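Local coordinates for protein putative tryptophan halogenase (Xanthomonas campestris pv. campestris, PDB 6Y1W) that is a flavin-dependent halogenase that probably uses reduced FAD to halogenate an electron-rich aromatic substrate, at residues E95-V100 against T264-D269; Y104-G109 against W445-L450; N285-S290 against A300-H305. One frame throughout, in Å; residues are numbered along the deposited sequence.

Overall arrangement
Contacts 1, 2 and 3 all lie on one mixed sheet of the halogenase fold. Leaving the N terminus, the chain runs through strand 91-99 and turns straight into strand 102-107 at the sheet's margin, which opens contacts 1 and 2 almost together. Contact 1 closes first, when strand 263-268 lies down beside strand 91-99. Contact 3 follows as a short local loop, strand 283-289 being covered by helix 296-306, and D269 packs against V302 where it meets contact 1. Contact 2 closes last, with helix 442-451 returning to strand 102-107. Contact 2 therefore crosses contact 1 and encloses contact 3.

Contact 1 (E95-V100 against T264-D269); sequences EHWRDV and TRARAD. With BUD ((2S,3S)-butane-2,3-diol), chain J; BUD ((2S,3S)-butane-2,3-diol), chain I.
E95 and R267 form a parallel bridge just before strand 91-99 turns a corner at H96, where it pairs with strand 263-268 in the mixed sheet of this halogenase. E95 N donates to A266 O at 3.0 Å, and A268 N returns a bond to E95 O at 2.8 Å. The E95 side chain, extended beyond CG, makes a salt bridge in which R267 NE (2.7 Å) and NH2 both donate to the one oxygen OE1; a water donates to OE2. Carboxylate and guanidinium are nearly coplanar, 10° apart, and arginine suits the place by offering two in-plane N-H groups. The R265 guanidinium lies face to face with that of R267, R267 NH2 over its centre, a pairing of like charges that the E95 carboxylate probably eases, while R265 CD packs on that carboxylate.

The H96 ring lies beside R267, CD2 being 3.8 Å from R267 CG, while C4 of a bound butanediol sits over one face; ND1 is held by D101 N.

W97, a buried residue, turns its indole back toward A266 and A268. A268 CB lies over the five-membered ring, 3.7 Å from its centroid, as a CH-pi contact, and alanine is small enough to let the large ring come so close. The indole also needs an acceptor, and W97 NE1 finds A266 O at 3.0 Å, approaching from the opposite face of that carbonyl's plane to E95 N.

Contact 2 (Y104-G109 against W445-L450); sequences YIHSFG and WIQVML. With BUD ((2S,3S)-butane-2,3-diol), chain H.
Q447 reaches from helix 442-451 to S107 on strand 102-107, the outermost strand of the mixed sheet within this chain. Strand 104-107 and helix 445-450 run nearly antiparallel, with their axes 8.0 Å apart at closest approach. Q447, V448 and Y104 give up the most surface to this beta-strand and helix packing.

Q447 uses both ends of its amide. With CG anti to the carbonyl carbon (chi1 -71°) and the chain extended beyond it, the amide is delivered to the strand backbone. OE1 accepts from S107 N at 2.7 Å, in the carbonyl plane and on a lone pair, while NE2 donates to S107 OG at 3.2 Å with the hydroxyl near the amide plane. S107 OG in turn donates to F108 O, so the hydroxyl both accepts and donates. Glutamine suits this buried place because one side chain supplies an acceptor and a donor; T111 OG1 is a further partner of NE2.

V448, branched at CB, turns CG1 to the Y104 hydroxyl, 3.6 Å from OH, and sets CG2 over one face of the H106 ring, 3.9 Å from its centroid, as a CH-pi contact. Helix 371-397 covers V448 as well.

Y104 passes its ring by the helix backbone, with CE2 3.8 Å from Q447 O, and its hydroxyl is bonded to Q452. H106 is held at ND1 by E347, predicted to bind tryptophan, and at NE2 by S444. This places the contact beside the probable substrate site, where a bound butanediol also lies near H106 and F108. The Q447 amide stands 81° from the imidazole plane, and its OE1 meets the ring edge 3.5 Å from H106 CD2.

Contact 3 (N285-S290 against A300-H305); sequences NGIVYS and AQVLEH. With BUD ((2S,3S)-butane-2,3-diol), chain I.
A helix lying across the face of a beta-sheet brings I287 of strand 283-289 against V302 and L303 of helix 296-306. The side chains meet through van der Waals contact, with no hydrogen bond between the segments. I287 divides its methyls between two partners. CG1 stands anti to the backbone N (chi1 -178°), and CD1 beyond it meets V302 CG1 at 3.7 Å, the two side chains crossing at about a right angle. Its other branch, CG2, rests 4.0 Å from L303 CB, isoleucine and leucine passing one another with their ends pointing opposite ways.

The helix follows its strand after a six-residue connection and folds back over the mixed sheet, helix 300-305 running at 145° to strand 285-289 with the axes 8.5 Å apart at closest approach. L303 reaches down to the strand, its CD1 4.0 Å from G286 C. L250 and V252 of the neighbouring strand 248-254 add to this apolar layer. At the other end a bound butanediol fits between strand and helix, its O2 hydrogen-bonded to D269 OD2 of contact 1: its C4 is 3.5 Å from Y289 CB and 3.8 Å from I287 CD1, while V302 CG2 faces its O1.

Contact 1 (E95-V100 against T264-D269)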
loop_
_atom_site.group_PDB
_atom_site.type_symbol
_atom_site.label_atom_id
_atom_site.label_comp_id
_atom_site.label_asym_id
_atom_site.label_seq_id
_atom_site.Cartn_x
_atom_site.Cartn_y
_atom_site.Cartn_z
ATOM N N GLU A 95 -1.006 -30.233 2.579
ATOM C CA GLU A 95 -0.619 -31.605 2.246
ATOM C C GLU A 95 -1.245 -32.036 0.924
ATOM O O GLU A 95 -2.454 -31.861 0.713
ATOM C CB GLU A 95 -1.031 -32.546 3.374
ATOM C CG GLU A 95 -0.312 -32.271 4.674
ATOM C CD GLU A 95 -0.722 -33.193 5.805
ATOM O OE1 GLU A 95 -1.733 -33.907 5.664
ATOM O OE2 GLU A 95 -0.005 -33.212 6.833
ATOM N N HIS A 96 -0.402 -32.595 0.023
ATOM C CA HIS A 96 -0.828 -33.221 -1.232
ATOM C C HIS A 96 -1.264 -32.195 -2.287
ATOM O O HIS A 96 -1.987 -32.555 -3.229
ATOM C CB HIS A 96 -1.969 -34.255 -1.040
ATOM C CG HIS A 96 -1.636 -35.415 -0.135
ATOM N ND1 HIS A 96 -0.637 -36.338 -0.406
ATOM C CD2 HIS A 96 -2.252 -35.844 0.993
ATOM C CE1 HIS A 96 -0.621 -37.250 0.554
ATOM N NE2 HIS A 96 -1.597 -36.981 1.407
ATOM N N TRP A 97 -0.867 -30.920 -2.151
ATOM C CA TRP A 97 -1.255 -29.906 -3.130
ATOM C C TRP A 97 -0.266 -29.857 -4.296
ATOM O O TRP A 97 -0.676 -29.914 -5.468
ATOM C CB TRP A 97 -1.369 -28.514 -2.452
ATOM C CG TRP A 97 -2.586 -28.423 -1.570
ATOM C CD1 TRP A 97 -2.698 -28.829 -0.264
ATOM C CD2 TRP A 97 -3.873 -27.896 -1.933
ATOM N NE1 TRP A 97 -3.977 -28.628 0.186
ATOM C CE2 TRP A 97 -4.719 -28.053 -0.807
ATOM C CE3 TRP A 97 -4.393 -27.317 -3.097
ATOM C CZ2 TRP A 97 -6.050 -27.665 -0.809
ATOM C CZ3 TRP A 97 -5.725 -26.950 -3.108
ATOM C CH2 TRP A 97 -6.542 -27.116 -1.965
ATOM N N ARG A 98 1.025 -29.715 -3.982
ATOM C CA ARG A 98 2.036 -29.703 -5.032
ATOM C C ARG A 98 1.982 -31.004 -5.827
ATOM O O ARG A 98 1.948 -30.996 -7.059
ATOM C CB ARG A 98 3.425 -29.500 -4.432
ATOM C CG ARG A 98 4.464 -29.285 -5.543
ATOM C CD ARG A 98 5.748 -30.000 -5.337
ATOM N NE ARG A 98 6.588 -29.827 -6.522
ATOM C CZ ARG A 98 7.809 -29.310 -6.477
ATOM N NH1 ARG A 98 8.301 -28.907 -5.317
ATOM N NH2 ARG A 98 8.517 -29.168 -7.596
ATOM N N ASP A 99 1.944 -32.133 -5.124
ATOM C CA ASP A 99 1.708 -33.433 -5.730
ATOM C C ASP A 99 1.341 -34.357 -4.581
ATOM O O ASP A 99 1.491 -33.991 -3.406
ATOM C CB ASP A 99 2.956 -33.942 -6.470
ATOM C CG ASP A 99 2.619 -34.931 -7.562
ATOM O OD1 ASP A 99 1.461 -35.440 -7.608
ATOM O OD2 ASP A 99 3.546 -35.177 -8.384
ATOM N N VAL A 100 0.852 -35.557 -4.916
ATOM C CA VAL A 100 0.679 -36.563 -3.879
ATOM C C VAL A 100 1.987 -36.746 -3.143
ATOM O O VAL A 100 3.064 -36.854 -3.748
ATOM C CB VAL A 100 0.201 -37.892 -4.486
ATOM C CG1 VAL A 100 0.065 -38.952 -3.396
ATOM C CG2 VAL A 100 -1.123 -37.664 -5.196
ATOM N N THR A 264 -3.407 -25.029 11.192
ATOM C CA THR A 264 -4.574 -25.586 10.520
ATOM C C THR A 264 -4.058 -26.531 9.456
ATOM O O THR A 264 -3.054 -26.229 8.813
ATOM C CB THR A 264 -5.377 -24.444 9.884
ATOM O OG1 THR A 264 -5.944 -23.626 10.916
ATOM C CG2 THR A 264 -6.458 -24.998 8.945
ATOM N N ARG A 265 -4.710 -27.682 9.289
ATOM C CA ARG A 265 -4.297 -28.610 8.240
ATOM C C ARG A 265 -5.238 -28.493 7.055
ATOM O O ARG A 265 -6.457 -28.467 7.231
ATOM C CB ARG A 265 -4.254 -30.048 8.766
ATOM C CG ARG A 265 -3.523 -31.015 7.820
ATOM C CD ARG A 265 -3.376 -32.372 8.504
ATOM N NE ARG A 265 -4.621 -33.127 8.436
ATOM C CZ ARG A 265 -4.880 -34.207 9.164
ATOM N NH1 ARG A 265 -3.959 -34.645 10.030
ATOM N NH2 ARG A 265 -6.043 -34.846 9.008
ATOM N N ALA A 266 -4.658 -28.411 5.843
ATOM C CA ALA A 266 -5.406 -28.366 4.583
ATOM C C ALA A 266 -4.907 -29.515 3.722
ATOM O O ALA A 266 -3.864 -29.388 3.066
ATOM C CB ALA A 266 -5.189 -27.037 3.864
ATOM N N ARG A 267 -5.640 -30.638 3.723
ATOM C CA ARG A 267 -5.139 -31.864 3.107
ATOM C C ARG A 267 -5.906 -32.107 1.814
ATOM O O ARG A 267 -7.085 -32.483 1.858
ATOM C CB ARG A 267 -5.300 -33.044 4.052
ATOM C CG ARG A 267 -4.819 -34.382 3.393
ATOM C CD ARG A 267 -5.015 -35.546 4.383
ATOM N NE ARG A 267 -3.963 -35.463 5.396
ATOM C CZ ARG A 267 -3.888 -36.280 6.442
ATOM N NH1 ARG A 267 -4.826 -37.218 6.617
ATOM N NH2 ARG A 267 -2.880 -36.160 7.295
ATOM N N ALA A 268 -5.219 -31.957 0.675
ATOM C CA ALA A 268 -5.877 -32.166 -0.612
ATOM C C ALA A 268 -6.147 -33.649 -0.852
ATOM O O ALA A 268 -5.400 -34.512 -0.400
ATOM C CB ALA A 268 -5.014 -31.618 -1.741
ATOM N N ASP A 269 -7.241 -33.925 -1.568
ATOM C CA ASP A 269 -7.611 -35.288 -1.931
ATOM C C ASP A 269 -7.846 -35.318 -3.446
ATOM O O ASP A 269 -7.191 -34.571 -4.177
ATOM C CB ASP A 269 -8.849 -35.743 -1.142
ATOM C CG ASP A 269 -8.950 -37.262 -1.062
ATOM O OD1 ASP A 269 -8.158 -37.873 -0.301
ATOM O OD2 ASP A 269 -9.795 -37.826 -1.802
HETATM C C1 BUD J . -4.142 -40.347 -1.487
HETATM O O1 BUD J . -6.260 -40.093 -2.686
HETATM C C2 BUD J . -5.267 -39.421 -1.951
HETATM O O2 BUD J . -5.785 -37.741 -3.496
HETATM C C3 BUD J . -4.698 -38.372 -2.893
HETATM C C4 BUD J . -3.915 -37.313 -2.119
HETATM C C1 BUD I . -14.978 -37.753 -2.880
HETATM O O1 BUD I . -12.895 -38.330 -3.824
HETATM C C2 BUD I . -13.705 -37.235 -3.519
HETATM O O2 BUD I . -11.678 -36.140 -2.888
HETATM C C3 BUD I . -12.995 -36.344 -2.495
HETATM C C4 BUD I . -13.676 -34.978 -2.448
HETATM O O HOH W 1 -0.205 -35.028 8.674
#

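Contact 2 (Y104-G109 against W445-L450)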
loop_
_atom_site.group_PDB
_atom_site.type_symbol
_atom_site.label_atom_id
_atom_site.label_comp_id
_atom_site.label_asym_id
_atom_site.label_seq_id
_atom_site.Cartn_x
_atom_site.Cartn_y
_atom_site.Cartn_z
ATOM N N TYR A 104 3.993 -28.893 2.263
ATOM C CA TYR A 104 4.742 -27.720 2.715
ATOM C C TYR A 104 3.857 -26.971 3.701
ATOM O O TYR A 104 2.687 -27.314 3.886
ATOM C CB TYR A 104 5.152 -26.792 1.528
ATOM C CG TYR A 104 3.961 -26.029 0.932
ATOM C CD1 TYR A 104 3.075 -26.635 0.027
ATOM C CD2 TYR A 104 3.706 -24.721 1.305
ATOM C CE1 TYR A 104 1.987 -25.963 -0.479
ATOM C CE2 TYR A 104 2.615 -24.048 0.816
ATOM C CZ TYR A 104 1.757 -24.657 -0.077
ATOM O OH TYR A 104 0.647 -23.978 -0.573
ATOM N N ILE A 105 4.427 -25.937 4.322
ATOM C CA ILE A 105 3.687 -25.082 5.262
ATOM C C ILE A 105 3.680 -23.651 4.744
ATOM O O ILE A 105 4.724 -23.117 4.329
ATOM C CB ILE A 105 4.307 -25.135 6.679
ATOM C CG1 ILE A 105 4.149 -26.547 7.256
ATOM C CG2 ILE A 105 3.647 -24.109 7.631
ATOM C CD1 ILE A 105 5.076 -26.758 8.482
ATOM N N HIS A 106 2.495 -23.023 4.807
ATOM C CA HIS A 106 2.323 -21.598 4.570
ATOM C C HIS A 106 2.146 -20.972 5.944
ATOM O O HIS A 106 1.070 -21.081 6.541
ATOM C CB HIS A 106 1.100 -21.339 3.699
ATOM C CG HIS A 106 0.805 -19.888 3.496
ATOM N ND1 HIS A 106 -0.405 -19.443 3.007
ATOM C CD2 HIS A 106 1.547 -18.785 3.754
ATOM C CE1 HIS A 106 -0.387 -18.120 2.955
ATOM N NE2 HIS A 106 0.775 -17.696 3.416
ATOM N N SER A 107 3.178 -20.288 6.423
ATOM C CA SER A 107 3.144 -19.750 7.781
ATOM C C SER A 107 2.962 -18.248 7.735
ATOM O O SER A 107 3.114 -17.607 6.692
ATOM C CB SER A 107 4.433 -20.093 8.545
ATOM O OG SER A 107 5.531 -19.323 8.068
ATOM N N PHE A 108 2.655 -17.679 8.900
ATOM C CA PHE A 108 2.785 -16.244 9.084
ATOM C C PHE A 108 4.259 -15.880 9.195
ATOM O O PHE A 108 5.151 -16.728 9.068
ATOM C CB PHE A 108 2.002 -15.797 10.322
ATOM C CG PHE A 108 0.554 -16.221 10.305
ATOM C CD1 PHE A 108 -0.216 -16.063 9.154
ATOM C CD2 PHE A 108 -0.027 -16.786 11.438
ATOM C CE1 PHE A 108 -1.559 -16.459 9.141
ATOM C CE2 PHE A 108 -1.358 -17.201 11.424
ATOM C CZ PHE A 108 -2.125 -17.026 10.300
ATOM N N GLY A 109 4.545 -14.604 9.392
ATOM C CA GLY A 109 5.934 -14.196 9.564
ATOM C C GLY A 109 6.659 -13.950 8.247
ATOM O O GLY A 109 6.053 -13.674 7.220
ATOM N N TRP A 445 3.119 -15.212 -0.967
ATOM C CA TRP A 445 3.307 -15.542 -2.386
ATOM C C TRP A 445 4.519 -16.461 -2.572
ATOM O O TRP A 445 4.461 -17.441 -3.339
ATOM C CB TRP A 445 3.513 -14.255 -3.213
ATOM C CG TRP A 445 2.272 -13.475 -3.452
ATOM C CD1 TRP A 445 1.907 -12.307 -2.824
ATOM C CD2 TRP A 445 1.228 -13.763 -4.400
ATOM N NE1 TRP A 445 0.712 -11.866 -3.315
ATOM C CE2 TRP A 445 0.258 -12.741 -4.270
ATOM C CE3 TRP A 445 1.021 -14.788 -5.332
ATOM C CZ2 TRP A 445 -0.907 -12.704 -5.051
ATOM C CZ3 TRP A 445 -0.146 -14.762 -6.103
ATOM C CH2 TRP A 445 -1.096 -13.720 -5.959
ATOM N N ILE A 446 5.627 -16.157 -1.878
ATOM C CA ILE A 446 6.844 -16.956 -2.027
ATOM C C ILE A 446 6.637 -18.354 -1.465
ATOM O O ILE A 446 6.906 -19.348 -2.136
ATOM C CB ILE A 446 8.047 -16.281 -1.339
ATOM C CG1 ILE A 446 8.317 -14.896 -1.918
ATOM C CG2 ILE A 446 9.292 -17.183 -1.395
ATOM C CD1 ILE A 446 9.235 -14.073 -1.014
ATOM N N GLN A 447 6.139 -18.457 -0.229
ATOM C CA GLN A 447 5.994 -19.790 0.361
ATOM C C GLN A 447 5.044 -20.661 -0.458
ATOM O O GLN A 447 5.302 -21.858 -0.666
ATOM C CB GLN A 447 5.511 -19.705 1.809
ATOM C CG GLN A 447 6.551 -19.171 2.803
ATOM C CD GLN A 447 6.040 -19.358 4.238
ATOM O OE1 GLN A 447 4.898 -19.665 4.433
ATOM N NE2 GLN A 447 6.906 -19.165 5.223
ATOM N N VAL A 448 3.923 -20.099 -0.908
ATOM C CA VAL A 448 2.967 -20.928 -1.631
ATOM C C VAL A 448 3.474 -21.260 -3.036
ATOM O O VAL A 448 3.317 -22.400 -3.498
ATOM C CB VAL A 448 1.600 -20.233 -1.655
ATOM C CG1 VAL A 448 0.649 -20.958 -2.548
ATOM C CG2 VAL A 448 1.072 -20.225 -0.195
ATOM N N MET A 449 4.058 -20.290 -3.754
ATOM C CA MET A 449 4.528 -20.647 -5.101
ATOM C C MET A 449 5.710 -21.612 -5.047
ATOM O O MET A 449 5.738 -22.594 -5.805
ATOM C CB MET A 449 4.861 -19.405 -5.924
ATOM C CG MET A 449 3.564 -18.707 -6.294
ATOM S SD MET A 449 3.789 -17.430 -7.577
ATOM C CE MET A 449 4.540 -16.132 -6.612
ATOM N N LEU A 450 6.678 -21.402 -4.137
ATOM C CA LEU A 450 7.755 -22.388 -4.032
ATOM C C LEU A 450 7.202 -23.729 -3.567
ATOM O O LEU A 450 7.594 -24.797 -4.085
ATOM C CB LEU A 450 8.810 -21.912 -3.036
ATOM C CG LEU A 450 9.879 -20.941 -3.478
ATOM C CD1 LEU A 450 10.746 -20.595 -2.255
ATOM C CD2 LEU A 450 10.718 -21.580 -4.593
HETATM C C1 BUD H . -2.646 -13.765 6.531
HETATM O O1 BUD H . -1.589 -15.203 4.964
HETATM C C2 BUD H . -1.870 -13.846 5.216
HETATM O O2 BUD H . 0.164 -13.007 4.116
HETATM C C3 BUD H . -0.565 -13.051 5.334
HETATM C C4 BUD H . -0.898 -11.618 5.768
#

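Contact 3 (N285-S290 against A300-H305)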
loop_
_atom_site.group_PDB
_atom_site.type_symbol
_atom_site.label_atom_id
_atom_site.label_comp_id
_atom_site.label_asym_id
_atom_site.label_seq_id
_atom_site.Cartn_x
_atom_site.Cartn_y
_atom_site.Cartn_z
ATOM N N ASN A 285 -13.314 -30.629 11.799
ATOM C CA ASN A 285 -12.929 -31.288 10.556
ATOM C C ASN A 285 -13.944 -30.952 9.481
ATOM O O ASN A 285 -15.119 -30.729 9.769
ATOM C CB ASN A 285 -12.910 -32.833 10.680
ATOM C CG ASN A 285 -12.092 -33.318 11.861
ATOM O OD1 ASN A 285 -10.920 -33.671 11.715
ATOM N ND2 ASN A 285 -12.737 -33.405 13.045
ATOM N N GLY A 286 -13.512 -30.988 8.235
ATOM C CA GLY A 286 -14.487 -30.878 7.149
ATOM C C GLY A 286 -13.836 -31.253 5.840
ATOM O O GLY A 286 -12.612 -31.289 5.735
ATOM N N ILE A 287 -14.670 -31.576 4.839
ATOM C CA ILE A 287 -14.162 -31.817 3.494
ATOM C C ILE A 287 -14.879 -30.827 2.593
ATOM O O ILE A 287 -16.096 -30.624 2.712
ATOM C CB ILE A 287 -14.328 -33.287 3.031
ATOM C CG1 ILE A 287 -13.720 -33.452 1.630
ATOM C CG2 ILE A 287 -15.807 -33.777 3.034
ATOM C CD1 ILE A 287 -13.370 -34.923 1.312
ATOM N N VAL A 288 -14.100 -30.154 1.761
ATOM C CA VAL A 288 -14.579 -29.168 0.809
ATOM C C VAL A 288 -14.445 -29.817 -0.551
ATOM O O VAL A 288 -13.359 -30.276 -0.885
ATOM C CB VAL A 288 -13.700 -27.914 0.886
ATOM C CG1 VAL A 288 -13.990 -26.964 -0.294
ATOM C CG2 VAL A 288 -13.884 -27.200 2.253
ATOM N N TYR A 289 -15.517 -29.862 -1.336
ATOM C CA TYR A 289 -15.412 -30.601 -2.593
ATOM C C TYR A 289 -16.339 -30.014 -3.649
ATOM O O TYR A 289 -17.132 -29.115 -3.388
ATOM C CB TYR A 289 -15.730 -32.099 -2.377
ATOM C CG TYR A 289 -17.154 -32.374 -1.949
ATOM C CD1 TYR A 289 -17.549 -32.281 -0.597
ATOM C CD2 TYR A 289 -18.106 -32.796 -2.870
ATOM C CE1 TYR A 289 -18.859 -32.544 -0.192
ATOM C CE2 TYR A 289 -19.412 -33.065 -2.480
ATOM C CZ TYR A 289 -19.790 -32.947 -1.162
ATOM O OH TYR A 289 -21.091 -33.220 -0.866
ATOM N N SER A 290 -16.205 -30.537 -4.873
ATOM C CA SER A 290 -16.994 -30.076 -6.012
ATOM C C SER A 290 -18.008 -31.140 -6.397
ATOM O O SER A 290 -17.622 -32.253 -6.786
ATOM C CB SER A 290 -16.112 -29.772 -7.219
ATOM O OG SER A 290 -16.954 -29.417 -8.319
ATOM N N ALA A 300 -18.088 -38.129 1.997
ATOM C CA ALA A 300 -18.240 -38.591 3.375
ATOM C C ALA A 300 -17.280 -39.728 3.690
ATOM O O ALA A 300 -16.655 -39.742 4.765
ATOM C CB ALA A 300 -19.701 -38.991 3.620
ATOM N N GLN A 301 -17.112 -40.670 2.756
ATOM C CA GLN A 301 -16.169 -41.770 2.958
ATOM C C GLN A 301 -14.743 -41.265 3.120
ATOM O O GLN A 301 -13.980 -41.749 3.971
ATOM C CB GLN A 301 -16.220 -42.740 1.779
ATOM C CG GLN A 301 -17.429 -43.616 1.695
ATOM C CD GLN A 301 -17.442 -44.402 0.379
ATOM O OE1 GLN A 301 -18.394 -44.318 -0.399
ATOM N NE2 GLN A 301 -16.373 -45.155 0.122
ATOM N N VAL A 302 -14.332 -40.337 2.260
ATOM C CA VAL A 302 -12.976 -39.800 2.371
ATOM C C VAL A 302 -12.787 -39.109 3.718
ATOM O O VAL A 302 -11.772 -39.288 4.383
ATOM C CB VAL A 302 -12.689 -38.832 1.211
ATOM C CG1 VAL A 302 -11.401 -38.069 1.455
ATOM C CG2 VAL A 302 -12.619 -39.587 -0.097
ATOM N N LEU A 303 -13.746 -38.283 4.112
ATOM C CA LEU A 303 -13.630 -37.596 5.393
ATOM C C LEU A 303 -13.514 -38.605 6.529
ATOM O O LEU A 303 -12.613 -38.510 7.368
ATOM C CB LEU A 303 -14.823 -36.682 5.595
ATOM C CG LEU A 303 -14.853 -35.965 6.931
ATOM C CD1 LEU A 303 -13.622 -35.059 6.996
ATOM C CD2 LEU A 303 -16.125 -35.170 6.934
ATOM N N GLU A 304 -14.422 -39.583 6.564
ATOM C CA GLU A 304 -14.378 -40.601 7.617
ATOM C C GLU A 304 -13.021 -41.286 7.669
ATOM O O GLU A 304 -12.451 -41.488 8.754
ATOM C CB GLU A 304 -15.481 -41.642 7.379
ATOM C CG GLU A 304 -15.359 -42.842 8.305
ATOM C CD GLU A 304 -15.713 -42.488 9.725
ATOM O OE1 GLU A 304 -16.446 -41.490 9.906
ATOM O OE2 GLU A 304 -15.269 -43.207 10.652
ATOM N N HIS A 305 -12.460 -41.612 6.496
ATOM C CA HIS A 305 -11.183 -42.309 6.445
ATOM C C HIS A 305 -10.064 -41.490 7.074
ATOM O O HIS A 305 -9.141 -42.055 7.663
ATOM C CB HIS A 305 -10.848 -42.668 4.998
ATOM C CG HIS A 305 -9.485 -43.263 4.809
ATOM N ND1 HIS A 305 -9.186 -44.575 5.128
ATOM C CD2 HIS A 305 -8.347 -42.732 4.297
ATOM C CE1 HIS A 305 -7.919 -44.816 4.839
ATOM N NE2 HIS A 305 -7.387 -43.713 4.334
HETATM C C1 BUD I . -14.978 -37.753 -2.880
HETATM O O1 BUD I . -12.895 -38.330 -3.824
HETATM C C2 BUD I . -13.705 -37.235 -3.519
HETATM O O2 BUD I . -11.678 -36.140 -2.888
HETATM C C3 BUD I . -12.995 -36.344 -2.495
HETATM C C4 BUD I . -13.676 -34.978 -2.448
#